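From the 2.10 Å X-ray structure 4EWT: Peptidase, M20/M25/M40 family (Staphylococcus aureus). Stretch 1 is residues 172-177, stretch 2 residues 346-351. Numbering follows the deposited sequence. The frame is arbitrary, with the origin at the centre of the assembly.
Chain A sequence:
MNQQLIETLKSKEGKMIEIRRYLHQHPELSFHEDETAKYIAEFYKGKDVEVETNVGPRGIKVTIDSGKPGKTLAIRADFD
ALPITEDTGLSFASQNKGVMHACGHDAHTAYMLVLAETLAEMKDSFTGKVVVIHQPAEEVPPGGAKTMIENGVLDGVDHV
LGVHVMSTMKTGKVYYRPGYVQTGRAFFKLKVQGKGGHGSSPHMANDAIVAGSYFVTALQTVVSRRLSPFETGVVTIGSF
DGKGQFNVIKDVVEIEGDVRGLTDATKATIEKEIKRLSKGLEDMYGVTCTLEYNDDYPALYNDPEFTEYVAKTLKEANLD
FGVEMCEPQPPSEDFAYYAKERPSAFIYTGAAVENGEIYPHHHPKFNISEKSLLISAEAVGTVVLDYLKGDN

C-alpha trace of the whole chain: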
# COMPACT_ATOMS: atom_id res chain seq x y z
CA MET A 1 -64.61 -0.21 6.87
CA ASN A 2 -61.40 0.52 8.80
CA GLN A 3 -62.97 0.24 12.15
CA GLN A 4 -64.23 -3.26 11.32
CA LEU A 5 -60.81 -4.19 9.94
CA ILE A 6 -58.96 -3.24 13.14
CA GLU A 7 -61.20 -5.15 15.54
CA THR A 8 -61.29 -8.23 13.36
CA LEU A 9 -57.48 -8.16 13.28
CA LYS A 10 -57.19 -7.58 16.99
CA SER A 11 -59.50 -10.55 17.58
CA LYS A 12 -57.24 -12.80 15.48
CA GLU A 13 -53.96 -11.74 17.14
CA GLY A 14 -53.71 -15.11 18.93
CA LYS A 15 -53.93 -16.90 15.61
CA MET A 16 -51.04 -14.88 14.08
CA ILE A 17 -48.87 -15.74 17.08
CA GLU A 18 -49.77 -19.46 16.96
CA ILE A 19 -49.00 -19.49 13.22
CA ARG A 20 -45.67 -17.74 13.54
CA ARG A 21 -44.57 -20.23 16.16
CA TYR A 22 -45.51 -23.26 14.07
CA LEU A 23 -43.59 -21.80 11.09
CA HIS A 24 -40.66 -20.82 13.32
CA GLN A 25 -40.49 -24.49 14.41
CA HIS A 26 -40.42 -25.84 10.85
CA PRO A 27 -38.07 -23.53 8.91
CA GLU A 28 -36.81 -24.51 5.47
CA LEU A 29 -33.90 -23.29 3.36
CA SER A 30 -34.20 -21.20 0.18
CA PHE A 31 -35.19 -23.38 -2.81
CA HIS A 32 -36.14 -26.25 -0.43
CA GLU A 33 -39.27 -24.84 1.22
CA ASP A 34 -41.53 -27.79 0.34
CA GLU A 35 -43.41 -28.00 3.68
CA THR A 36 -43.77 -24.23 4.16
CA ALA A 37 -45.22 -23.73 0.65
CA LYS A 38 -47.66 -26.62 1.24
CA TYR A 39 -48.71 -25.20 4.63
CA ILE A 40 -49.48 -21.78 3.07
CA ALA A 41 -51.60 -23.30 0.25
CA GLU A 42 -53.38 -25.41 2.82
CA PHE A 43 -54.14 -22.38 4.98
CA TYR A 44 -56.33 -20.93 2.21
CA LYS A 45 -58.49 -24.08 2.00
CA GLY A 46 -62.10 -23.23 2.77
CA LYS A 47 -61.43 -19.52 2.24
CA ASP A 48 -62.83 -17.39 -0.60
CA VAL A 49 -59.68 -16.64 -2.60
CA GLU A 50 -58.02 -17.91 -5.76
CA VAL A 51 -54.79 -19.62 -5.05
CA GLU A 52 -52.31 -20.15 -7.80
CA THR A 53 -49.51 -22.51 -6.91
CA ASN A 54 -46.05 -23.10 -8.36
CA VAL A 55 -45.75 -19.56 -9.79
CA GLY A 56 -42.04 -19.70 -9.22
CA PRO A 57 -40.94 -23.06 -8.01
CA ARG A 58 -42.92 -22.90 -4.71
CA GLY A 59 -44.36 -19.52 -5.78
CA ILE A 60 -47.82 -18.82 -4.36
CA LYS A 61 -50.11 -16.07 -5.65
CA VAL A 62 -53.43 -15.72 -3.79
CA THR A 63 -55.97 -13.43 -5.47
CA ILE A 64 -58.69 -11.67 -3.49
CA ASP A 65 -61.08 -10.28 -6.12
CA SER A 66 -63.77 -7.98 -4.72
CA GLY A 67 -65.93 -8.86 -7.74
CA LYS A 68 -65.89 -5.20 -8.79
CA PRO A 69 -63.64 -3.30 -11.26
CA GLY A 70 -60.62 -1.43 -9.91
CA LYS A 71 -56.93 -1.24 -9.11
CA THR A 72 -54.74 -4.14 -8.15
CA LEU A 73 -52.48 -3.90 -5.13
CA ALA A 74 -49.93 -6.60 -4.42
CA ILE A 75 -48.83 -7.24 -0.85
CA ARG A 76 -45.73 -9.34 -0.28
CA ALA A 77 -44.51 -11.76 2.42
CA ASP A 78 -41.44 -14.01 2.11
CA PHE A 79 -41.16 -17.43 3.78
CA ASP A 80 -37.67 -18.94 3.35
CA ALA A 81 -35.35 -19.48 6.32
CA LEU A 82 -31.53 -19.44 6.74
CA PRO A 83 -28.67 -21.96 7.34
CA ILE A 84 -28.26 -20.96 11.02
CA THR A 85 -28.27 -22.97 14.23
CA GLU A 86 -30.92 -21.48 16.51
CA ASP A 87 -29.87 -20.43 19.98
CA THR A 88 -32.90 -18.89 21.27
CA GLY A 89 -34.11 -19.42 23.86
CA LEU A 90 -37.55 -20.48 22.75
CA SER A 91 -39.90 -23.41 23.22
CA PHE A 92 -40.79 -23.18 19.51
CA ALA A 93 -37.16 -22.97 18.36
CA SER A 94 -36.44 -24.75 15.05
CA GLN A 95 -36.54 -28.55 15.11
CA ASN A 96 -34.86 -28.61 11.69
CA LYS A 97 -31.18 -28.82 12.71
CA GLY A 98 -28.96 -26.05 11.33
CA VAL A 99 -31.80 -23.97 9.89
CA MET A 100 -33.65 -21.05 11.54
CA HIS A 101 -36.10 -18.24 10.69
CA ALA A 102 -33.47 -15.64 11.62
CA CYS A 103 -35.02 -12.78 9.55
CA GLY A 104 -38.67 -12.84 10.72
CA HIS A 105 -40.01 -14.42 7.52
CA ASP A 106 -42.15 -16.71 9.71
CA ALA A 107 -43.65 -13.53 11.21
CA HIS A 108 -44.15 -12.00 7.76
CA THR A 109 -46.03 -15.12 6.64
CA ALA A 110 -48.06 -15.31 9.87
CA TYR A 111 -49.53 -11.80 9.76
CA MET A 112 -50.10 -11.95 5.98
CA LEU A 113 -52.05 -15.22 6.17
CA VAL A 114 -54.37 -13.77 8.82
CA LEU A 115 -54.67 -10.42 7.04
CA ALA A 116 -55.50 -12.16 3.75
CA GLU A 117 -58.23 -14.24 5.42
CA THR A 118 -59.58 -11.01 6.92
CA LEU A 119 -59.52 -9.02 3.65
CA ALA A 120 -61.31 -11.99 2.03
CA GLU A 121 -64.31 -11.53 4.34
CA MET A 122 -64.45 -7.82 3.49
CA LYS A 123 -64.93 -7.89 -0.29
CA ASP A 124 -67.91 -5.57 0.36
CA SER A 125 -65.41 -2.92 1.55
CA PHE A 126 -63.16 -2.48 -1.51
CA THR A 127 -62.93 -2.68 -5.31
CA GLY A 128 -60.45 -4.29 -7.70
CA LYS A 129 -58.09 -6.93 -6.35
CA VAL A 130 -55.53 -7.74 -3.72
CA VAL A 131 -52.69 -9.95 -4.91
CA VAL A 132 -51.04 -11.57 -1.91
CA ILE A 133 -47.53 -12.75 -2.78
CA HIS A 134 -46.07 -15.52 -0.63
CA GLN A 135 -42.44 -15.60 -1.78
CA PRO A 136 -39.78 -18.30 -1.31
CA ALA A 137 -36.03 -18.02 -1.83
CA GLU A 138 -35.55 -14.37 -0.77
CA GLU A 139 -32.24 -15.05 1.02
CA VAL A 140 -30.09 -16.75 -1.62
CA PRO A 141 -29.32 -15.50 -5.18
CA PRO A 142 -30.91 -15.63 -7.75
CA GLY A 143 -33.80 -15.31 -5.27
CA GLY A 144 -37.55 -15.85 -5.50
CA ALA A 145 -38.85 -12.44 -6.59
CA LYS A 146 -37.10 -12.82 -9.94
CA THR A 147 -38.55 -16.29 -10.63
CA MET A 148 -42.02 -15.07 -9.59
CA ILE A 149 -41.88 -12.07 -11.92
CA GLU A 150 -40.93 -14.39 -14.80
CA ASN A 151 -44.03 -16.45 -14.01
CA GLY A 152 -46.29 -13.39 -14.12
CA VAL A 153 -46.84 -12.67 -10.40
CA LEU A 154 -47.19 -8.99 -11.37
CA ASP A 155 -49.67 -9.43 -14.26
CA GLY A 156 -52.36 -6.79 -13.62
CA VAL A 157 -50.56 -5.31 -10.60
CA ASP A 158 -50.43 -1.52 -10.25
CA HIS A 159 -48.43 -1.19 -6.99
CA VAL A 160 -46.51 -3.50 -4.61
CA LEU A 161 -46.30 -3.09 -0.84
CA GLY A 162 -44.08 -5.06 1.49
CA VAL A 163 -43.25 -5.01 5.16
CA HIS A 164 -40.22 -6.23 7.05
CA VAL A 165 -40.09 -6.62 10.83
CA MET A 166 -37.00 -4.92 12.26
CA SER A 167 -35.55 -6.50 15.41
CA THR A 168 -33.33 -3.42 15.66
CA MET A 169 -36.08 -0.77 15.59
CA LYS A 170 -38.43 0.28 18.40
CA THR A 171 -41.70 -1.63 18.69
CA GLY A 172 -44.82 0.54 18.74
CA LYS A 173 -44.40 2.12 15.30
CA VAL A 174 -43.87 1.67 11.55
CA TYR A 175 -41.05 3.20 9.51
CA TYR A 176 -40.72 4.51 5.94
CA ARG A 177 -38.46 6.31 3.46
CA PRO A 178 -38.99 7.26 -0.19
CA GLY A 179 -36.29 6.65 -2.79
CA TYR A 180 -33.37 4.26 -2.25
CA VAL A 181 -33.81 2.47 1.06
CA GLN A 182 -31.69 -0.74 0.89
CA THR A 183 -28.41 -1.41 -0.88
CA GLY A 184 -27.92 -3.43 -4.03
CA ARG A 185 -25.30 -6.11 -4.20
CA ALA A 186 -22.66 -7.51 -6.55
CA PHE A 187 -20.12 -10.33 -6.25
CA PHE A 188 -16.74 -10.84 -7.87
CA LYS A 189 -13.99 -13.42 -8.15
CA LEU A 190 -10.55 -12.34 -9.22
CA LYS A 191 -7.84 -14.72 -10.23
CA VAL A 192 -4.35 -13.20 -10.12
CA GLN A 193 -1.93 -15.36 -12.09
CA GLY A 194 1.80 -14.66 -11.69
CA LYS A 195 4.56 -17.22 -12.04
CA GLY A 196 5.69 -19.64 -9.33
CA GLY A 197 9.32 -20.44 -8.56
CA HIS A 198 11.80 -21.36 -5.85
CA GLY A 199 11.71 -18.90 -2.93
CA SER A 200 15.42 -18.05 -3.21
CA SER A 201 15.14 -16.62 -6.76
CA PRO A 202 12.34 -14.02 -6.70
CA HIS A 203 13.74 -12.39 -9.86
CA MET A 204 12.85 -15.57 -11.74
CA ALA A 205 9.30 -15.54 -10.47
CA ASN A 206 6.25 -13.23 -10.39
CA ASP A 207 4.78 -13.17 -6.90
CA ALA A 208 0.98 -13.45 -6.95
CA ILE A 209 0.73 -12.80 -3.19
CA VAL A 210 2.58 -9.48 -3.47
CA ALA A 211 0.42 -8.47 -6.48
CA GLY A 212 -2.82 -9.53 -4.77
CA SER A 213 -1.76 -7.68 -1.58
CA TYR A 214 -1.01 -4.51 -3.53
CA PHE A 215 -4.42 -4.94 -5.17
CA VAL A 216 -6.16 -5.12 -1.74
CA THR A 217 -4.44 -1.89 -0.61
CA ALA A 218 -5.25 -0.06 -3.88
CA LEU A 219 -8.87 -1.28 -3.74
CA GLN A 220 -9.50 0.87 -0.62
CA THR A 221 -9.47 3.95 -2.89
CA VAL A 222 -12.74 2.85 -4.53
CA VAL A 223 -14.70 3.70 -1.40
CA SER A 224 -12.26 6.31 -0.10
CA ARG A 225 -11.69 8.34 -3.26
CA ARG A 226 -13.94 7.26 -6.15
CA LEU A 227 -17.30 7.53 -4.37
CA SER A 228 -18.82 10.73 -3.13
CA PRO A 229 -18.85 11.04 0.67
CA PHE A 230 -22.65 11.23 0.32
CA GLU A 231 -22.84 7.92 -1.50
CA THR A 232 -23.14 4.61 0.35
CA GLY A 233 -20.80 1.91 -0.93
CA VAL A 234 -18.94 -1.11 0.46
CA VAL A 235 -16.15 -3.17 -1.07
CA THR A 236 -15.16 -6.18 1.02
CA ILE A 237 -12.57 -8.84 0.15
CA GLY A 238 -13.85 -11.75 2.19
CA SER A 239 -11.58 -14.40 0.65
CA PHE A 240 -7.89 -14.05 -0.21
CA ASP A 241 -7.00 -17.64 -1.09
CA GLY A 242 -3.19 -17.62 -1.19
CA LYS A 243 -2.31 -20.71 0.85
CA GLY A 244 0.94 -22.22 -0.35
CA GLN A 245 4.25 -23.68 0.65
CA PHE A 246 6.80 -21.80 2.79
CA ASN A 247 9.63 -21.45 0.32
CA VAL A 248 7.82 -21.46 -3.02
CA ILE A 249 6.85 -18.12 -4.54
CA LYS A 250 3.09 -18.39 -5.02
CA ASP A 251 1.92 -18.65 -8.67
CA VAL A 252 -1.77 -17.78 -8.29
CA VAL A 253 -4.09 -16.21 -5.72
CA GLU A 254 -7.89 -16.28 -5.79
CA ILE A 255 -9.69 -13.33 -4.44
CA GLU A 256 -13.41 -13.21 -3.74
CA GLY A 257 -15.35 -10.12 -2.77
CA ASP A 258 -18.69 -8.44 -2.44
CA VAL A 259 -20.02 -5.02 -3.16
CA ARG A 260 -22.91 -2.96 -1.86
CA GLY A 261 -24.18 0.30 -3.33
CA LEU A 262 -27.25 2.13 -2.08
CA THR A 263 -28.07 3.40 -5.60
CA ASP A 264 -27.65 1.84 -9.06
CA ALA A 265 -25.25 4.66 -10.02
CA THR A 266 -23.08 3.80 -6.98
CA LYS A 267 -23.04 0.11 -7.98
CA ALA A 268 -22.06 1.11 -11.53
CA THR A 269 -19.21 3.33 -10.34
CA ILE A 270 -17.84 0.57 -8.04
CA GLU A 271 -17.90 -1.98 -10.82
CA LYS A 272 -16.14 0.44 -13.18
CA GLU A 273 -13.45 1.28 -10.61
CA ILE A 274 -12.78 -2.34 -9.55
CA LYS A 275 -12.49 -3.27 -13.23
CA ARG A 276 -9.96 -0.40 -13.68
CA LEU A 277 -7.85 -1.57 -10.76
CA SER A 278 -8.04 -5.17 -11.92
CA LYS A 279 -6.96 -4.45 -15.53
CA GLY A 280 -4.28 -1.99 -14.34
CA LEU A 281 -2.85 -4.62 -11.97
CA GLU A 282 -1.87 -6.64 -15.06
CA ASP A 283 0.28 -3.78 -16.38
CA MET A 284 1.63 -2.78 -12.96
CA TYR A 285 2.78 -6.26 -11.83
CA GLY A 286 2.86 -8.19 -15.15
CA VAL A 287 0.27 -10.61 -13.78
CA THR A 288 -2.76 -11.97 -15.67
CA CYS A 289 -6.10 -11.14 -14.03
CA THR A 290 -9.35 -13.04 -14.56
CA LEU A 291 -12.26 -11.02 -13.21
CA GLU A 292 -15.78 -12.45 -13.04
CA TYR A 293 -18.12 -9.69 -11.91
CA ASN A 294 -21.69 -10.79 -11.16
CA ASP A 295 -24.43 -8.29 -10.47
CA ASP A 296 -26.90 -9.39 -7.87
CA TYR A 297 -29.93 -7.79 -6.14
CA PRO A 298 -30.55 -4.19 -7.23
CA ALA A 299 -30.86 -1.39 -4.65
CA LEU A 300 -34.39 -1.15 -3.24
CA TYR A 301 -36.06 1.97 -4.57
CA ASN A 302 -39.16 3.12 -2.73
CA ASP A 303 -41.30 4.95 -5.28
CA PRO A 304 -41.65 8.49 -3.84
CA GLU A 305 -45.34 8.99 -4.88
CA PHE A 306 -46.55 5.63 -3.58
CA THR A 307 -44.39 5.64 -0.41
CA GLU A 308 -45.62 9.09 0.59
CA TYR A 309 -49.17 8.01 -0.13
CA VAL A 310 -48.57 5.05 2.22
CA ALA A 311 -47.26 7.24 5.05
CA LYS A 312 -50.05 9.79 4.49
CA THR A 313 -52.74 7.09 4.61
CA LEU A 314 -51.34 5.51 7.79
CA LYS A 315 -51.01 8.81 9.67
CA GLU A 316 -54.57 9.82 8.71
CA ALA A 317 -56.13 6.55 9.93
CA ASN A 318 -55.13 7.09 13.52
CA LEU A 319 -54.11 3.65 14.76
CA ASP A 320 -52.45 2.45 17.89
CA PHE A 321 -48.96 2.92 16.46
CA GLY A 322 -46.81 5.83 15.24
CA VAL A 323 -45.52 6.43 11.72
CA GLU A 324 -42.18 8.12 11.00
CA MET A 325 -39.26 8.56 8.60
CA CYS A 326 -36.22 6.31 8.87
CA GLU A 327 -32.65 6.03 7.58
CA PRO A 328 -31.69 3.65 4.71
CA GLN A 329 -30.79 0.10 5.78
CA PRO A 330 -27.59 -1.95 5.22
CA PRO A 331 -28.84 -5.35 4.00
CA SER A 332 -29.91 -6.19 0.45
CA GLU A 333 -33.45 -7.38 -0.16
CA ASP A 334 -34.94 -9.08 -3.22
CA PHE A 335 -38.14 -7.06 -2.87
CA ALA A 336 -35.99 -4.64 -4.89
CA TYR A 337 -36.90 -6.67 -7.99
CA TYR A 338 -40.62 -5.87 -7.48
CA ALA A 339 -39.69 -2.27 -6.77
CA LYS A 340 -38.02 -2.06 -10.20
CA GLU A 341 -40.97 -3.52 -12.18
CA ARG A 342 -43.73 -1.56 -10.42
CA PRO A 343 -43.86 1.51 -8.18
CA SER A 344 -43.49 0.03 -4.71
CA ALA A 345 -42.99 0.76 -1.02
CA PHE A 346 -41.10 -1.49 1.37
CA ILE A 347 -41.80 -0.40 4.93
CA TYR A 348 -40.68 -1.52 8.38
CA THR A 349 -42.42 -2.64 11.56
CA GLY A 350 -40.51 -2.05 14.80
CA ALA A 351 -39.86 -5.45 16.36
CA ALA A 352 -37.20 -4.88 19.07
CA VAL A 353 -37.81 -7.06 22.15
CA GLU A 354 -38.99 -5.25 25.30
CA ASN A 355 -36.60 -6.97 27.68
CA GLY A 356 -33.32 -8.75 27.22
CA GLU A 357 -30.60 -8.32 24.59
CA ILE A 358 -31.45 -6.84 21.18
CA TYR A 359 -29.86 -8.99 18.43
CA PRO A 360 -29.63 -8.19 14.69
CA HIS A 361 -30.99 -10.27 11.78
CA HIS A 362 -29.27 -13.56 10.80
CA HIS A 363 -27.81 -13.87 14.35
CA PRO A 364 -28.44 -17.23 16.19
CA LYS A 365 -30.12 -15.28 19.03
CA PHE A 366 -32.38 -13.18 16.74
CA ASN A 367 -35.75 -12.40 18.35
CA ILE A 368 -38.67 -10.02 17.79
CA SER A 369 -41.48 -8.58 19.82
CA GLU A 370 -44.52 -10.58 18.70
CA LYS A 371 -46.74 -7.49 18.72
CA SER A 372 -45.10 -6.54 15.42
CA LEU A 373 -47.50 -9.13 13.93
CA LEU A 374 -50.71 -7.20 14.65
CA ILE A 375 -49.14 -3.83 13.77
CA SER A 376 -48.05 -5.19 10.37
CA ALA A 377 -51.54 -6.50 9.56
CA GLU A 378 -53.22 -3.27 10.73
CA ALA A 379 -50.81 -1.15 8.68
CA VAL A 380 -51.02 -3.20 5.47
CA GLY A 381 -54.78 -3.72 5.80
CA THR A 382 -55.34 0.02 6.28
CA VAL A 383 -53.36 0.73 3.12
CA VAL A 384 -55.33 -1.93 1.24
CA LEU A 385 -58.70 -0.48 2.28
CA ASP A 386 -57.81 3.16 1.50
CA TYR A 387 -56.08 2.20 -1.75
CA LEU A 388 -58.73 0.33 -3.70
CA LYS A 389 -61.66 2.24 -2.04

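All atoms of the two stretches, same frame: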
# COMPACT_ATOMS: atom_id res chain seq x y z
N GLY A 172 -43.83 -0.49 18.48
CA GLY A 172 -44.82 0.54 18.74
C GLY A 172 -45.01 1.50 17.59
O GLY A 172 -45.83 2.42 17.68
N LYS A 173 -44.25 1.31 16.52
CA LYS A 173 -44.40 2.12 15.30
C LYS A 173 -43.88 1.49 14.01
O LYS A 173 -43.17 0.49 14.03
CB LYS A 173 -43.83 3.53 15.48
CG LYS A 173 -42.52 3.63 16.22
CD LYS A 173 -42.31 5.07 16.68
CE LYS A 173 -41.17 5.18 17.68
NZ LYS A 173 -41.30 6.42 18.47
N VAL A 174 -44.29 2.08 12.89
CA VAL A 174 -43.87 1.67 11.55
C VAL A 174 -43.00 2.75 10.92
O VAL A 174 -43.19 3.94 11.19
CB VAL A 174 -45.07 1.34 10.62
CG1 VAL A 174 -45.74 0.05 11.03
CG2 VAL A 174 -46.07 2.49 10.58
N TYR A 175 -42.07 2.32 10.07
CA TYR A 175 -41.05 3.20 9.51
C TYR A 175 -41.02 3.17 7.98
O TYR A 175 -41.27 2.13 7.36
CB TYR A 175 -39.68 2.85 10.08
CG TYR A 175 -39.64 2.78 11.60
CD1 TYR A 175 -39.38 3.93 12.36
CD2 TYR A 175 -39.87 1.58 12.27
CE1 TYR A 175 -39.34 3.86 13.76
CE2 TYR A 175 -39.84 1.51 13.66
CZ TYR A 175 -39.58 2.65 14.40
OH TYR A 175 -39.55 2.57 15.78
N TYR A 176 -40.70 4.33 7.39
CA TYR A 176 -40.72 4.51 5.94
C TYR A 176 -39.64 5.49 5.44
O TYR A 176 -39.13 6.31 6.20
CB TYR A 176 -42.10 5.00 5.49
CG TYR A 176 -42.35 6.49 5.70
CD1 TYR A 176 -42.23 7.39 4.64
CD2 TYR A 176 -42.72 6.98 6.95
CE1 TYR A 176 -42.47 8.76 4.83
CE2 TYR A 176 -42.96 8.35 7.15
CZ TYR A 176 -42.84 9.23 6.09
OH TYR A 176 -43.08 10.58 6.29
N ARG A 177 -39.38 5.44 4.14
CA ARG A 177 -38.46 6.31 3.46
C ARG A 177 -38.60 6.21 1.94
O ARG A 177 -38.46 5.17 1.40
CB ARG A 177 -37.03 5.99 3.86
CG ARG A 177 -36.03 6.79 3.12
CD ARG A 177 -34.67 6.48 3.53
NE ARG A 177 -33.90 7.68 3.58
CZ ARG A 177 -33.30 8.19 2.54
NH1 ARG A 177 -33.36 7.58 1.37
NH2 ARG A 177 -32.63 9.29 2.68
N PHE A 346 -41.49 -0.47 0.42
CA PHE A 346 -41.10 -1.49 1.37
C PHE A 346 -40.96 -0.76 2.68
O PHE A 346 -40.15 0.16 2.79
CB PHE A 346 -39.77 -2.12 0.94
CG PHE A 346 -39.39 -3.37 1.69
CD1 PHE A 346 -40.16 -4.54 1.57
CD2 PHE A 346 -38.25 -3.41 2.47
CE1 PHE A 346 -39.79 -5.72 2.24
CE2 PHE A 346 -37.87 -4.59 3.14
CZ PHE A 346 -38.64 -5.73 3.02
N ILE A 347 -41.79 -1.11 3.65
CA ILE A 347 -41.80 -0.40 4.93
C ILE A 347 -41.45 -1.33 6.09
O ILE A 347 -41.43 -2.55 5.94
CB ILE A 347 -43.14 0.34 5.19
CG1 ILE A 347 -44.30 -0.64 5.33
CG2 ILE A 347 -43.41 1.38 4.09
CD1 ILE A 347 -45.62 -0.02 5.77
N TYR A 348 -41.16 -0.75 7.25
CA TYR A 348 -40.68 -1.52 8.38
C TYR A 348 -41.60 -1.45 9.59
O TYR A 348 -42.18 -0.40 9.88
CB TYR A 348 -39.29 -1.03 8.80
CG TYR A 348 -38.27 -0.93 7.68
CD1 TYR A 348 -37.83 -2.07 7.01
CD2 TYR A 348 -37.73 0.30 7.33
CE1 TYR A 348 -36.87 -1.99 6.00
CE2 TYR A 348 -36.76 0.39 6.33
CZ TYR A 348 -36.35 -0.75 5.67
OH TYR A 348 -35.41 -0.66 4.67
N THR A 349 -41.73 -2.58 10.28
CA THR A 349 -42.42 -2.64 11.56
C THR A 349 -41.42 -2.85 12.70
O THR A 349 -40.71 -3.86 12.74
CB THR A 349 -43.47 -3.78 11.61
OG1 THR A 349 -44.41 -3.66 10.53
CG2 THR A 349 -44.23 -3.75 12.95
N GLY A 350 -41.37 -1.91 13.64
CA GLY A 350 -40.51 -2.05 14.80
C GLY A 350 -40.78 -3.37 15.50
O GLY A 350 -41.94 -3.71 15.78
N ALA A 351 -39.72 -4.11 15.78
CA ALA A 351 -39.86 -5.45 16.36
C ALA A 351 -38.83 -5.75 17.46
O ALA A 351 -38.64 -6.91 17.83
CB ALA A 351 -39.79 -6.49 15.26
O HOH W 1 -43.75 -1.32 15.54

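Strand 173-176 and the strand through 346-349, whose touching residues are at least 171 apart in sequence, pair antiparallel at 151°, and the backbone pairing fixes which side chains meet. Y175 and Y348 form the hydrogen-bonded pair: Y175 N donates to Y348 O at 2.7 Å, and Y348 N donates to Y175 O at 2.9 Å with a nearly straight N-H...O angle of 171°. Two residues along, G350 N donates to K173 O at 3.0 Å. Y348 O also receives a CA-H...O contact from V174 CA at 3.2 Å.

The register puts Y175 and Y348 on the same face of the sheet, their CB atoms 4.1 Å apart. Both have chi1 in the m well, at -52° and -51°, yet the rings do not lie over one another. Because the strands run in opposite directions, the same rotamer sends the two rings to opposite ends of the pair. The Y175 ring extends along the neighbouring strand to G350, whose N lies 3.7 Å from Y175 CE2, at the ring edge and near its plane. Glycine suits this place: an ideal CB on G350 would point toward stretch 1 and sit only 3.3 Å from Y175 CE2, a tight fit, and equally 3.3 Å from K173 O.

V174 and T349 share the other face as a non-hydrogen-bonded pair. Both adopt m, and V174 CG1 lies 4.0 Å from T349 OG1, whose polar needs are met elsewhere in the structure. Next along, I347 is p at chi1 and t at chi2; its CG2 packs 4.1 Å from Y176 CB. Y176 is also p, but its end leads away, leaving the base of the side chain to make this apolar contact.

At the G350 end, a water donates to K173 O at 2.4 Å, a notably short distance, and to G350 O at 3.0 Å, linking the two backbones.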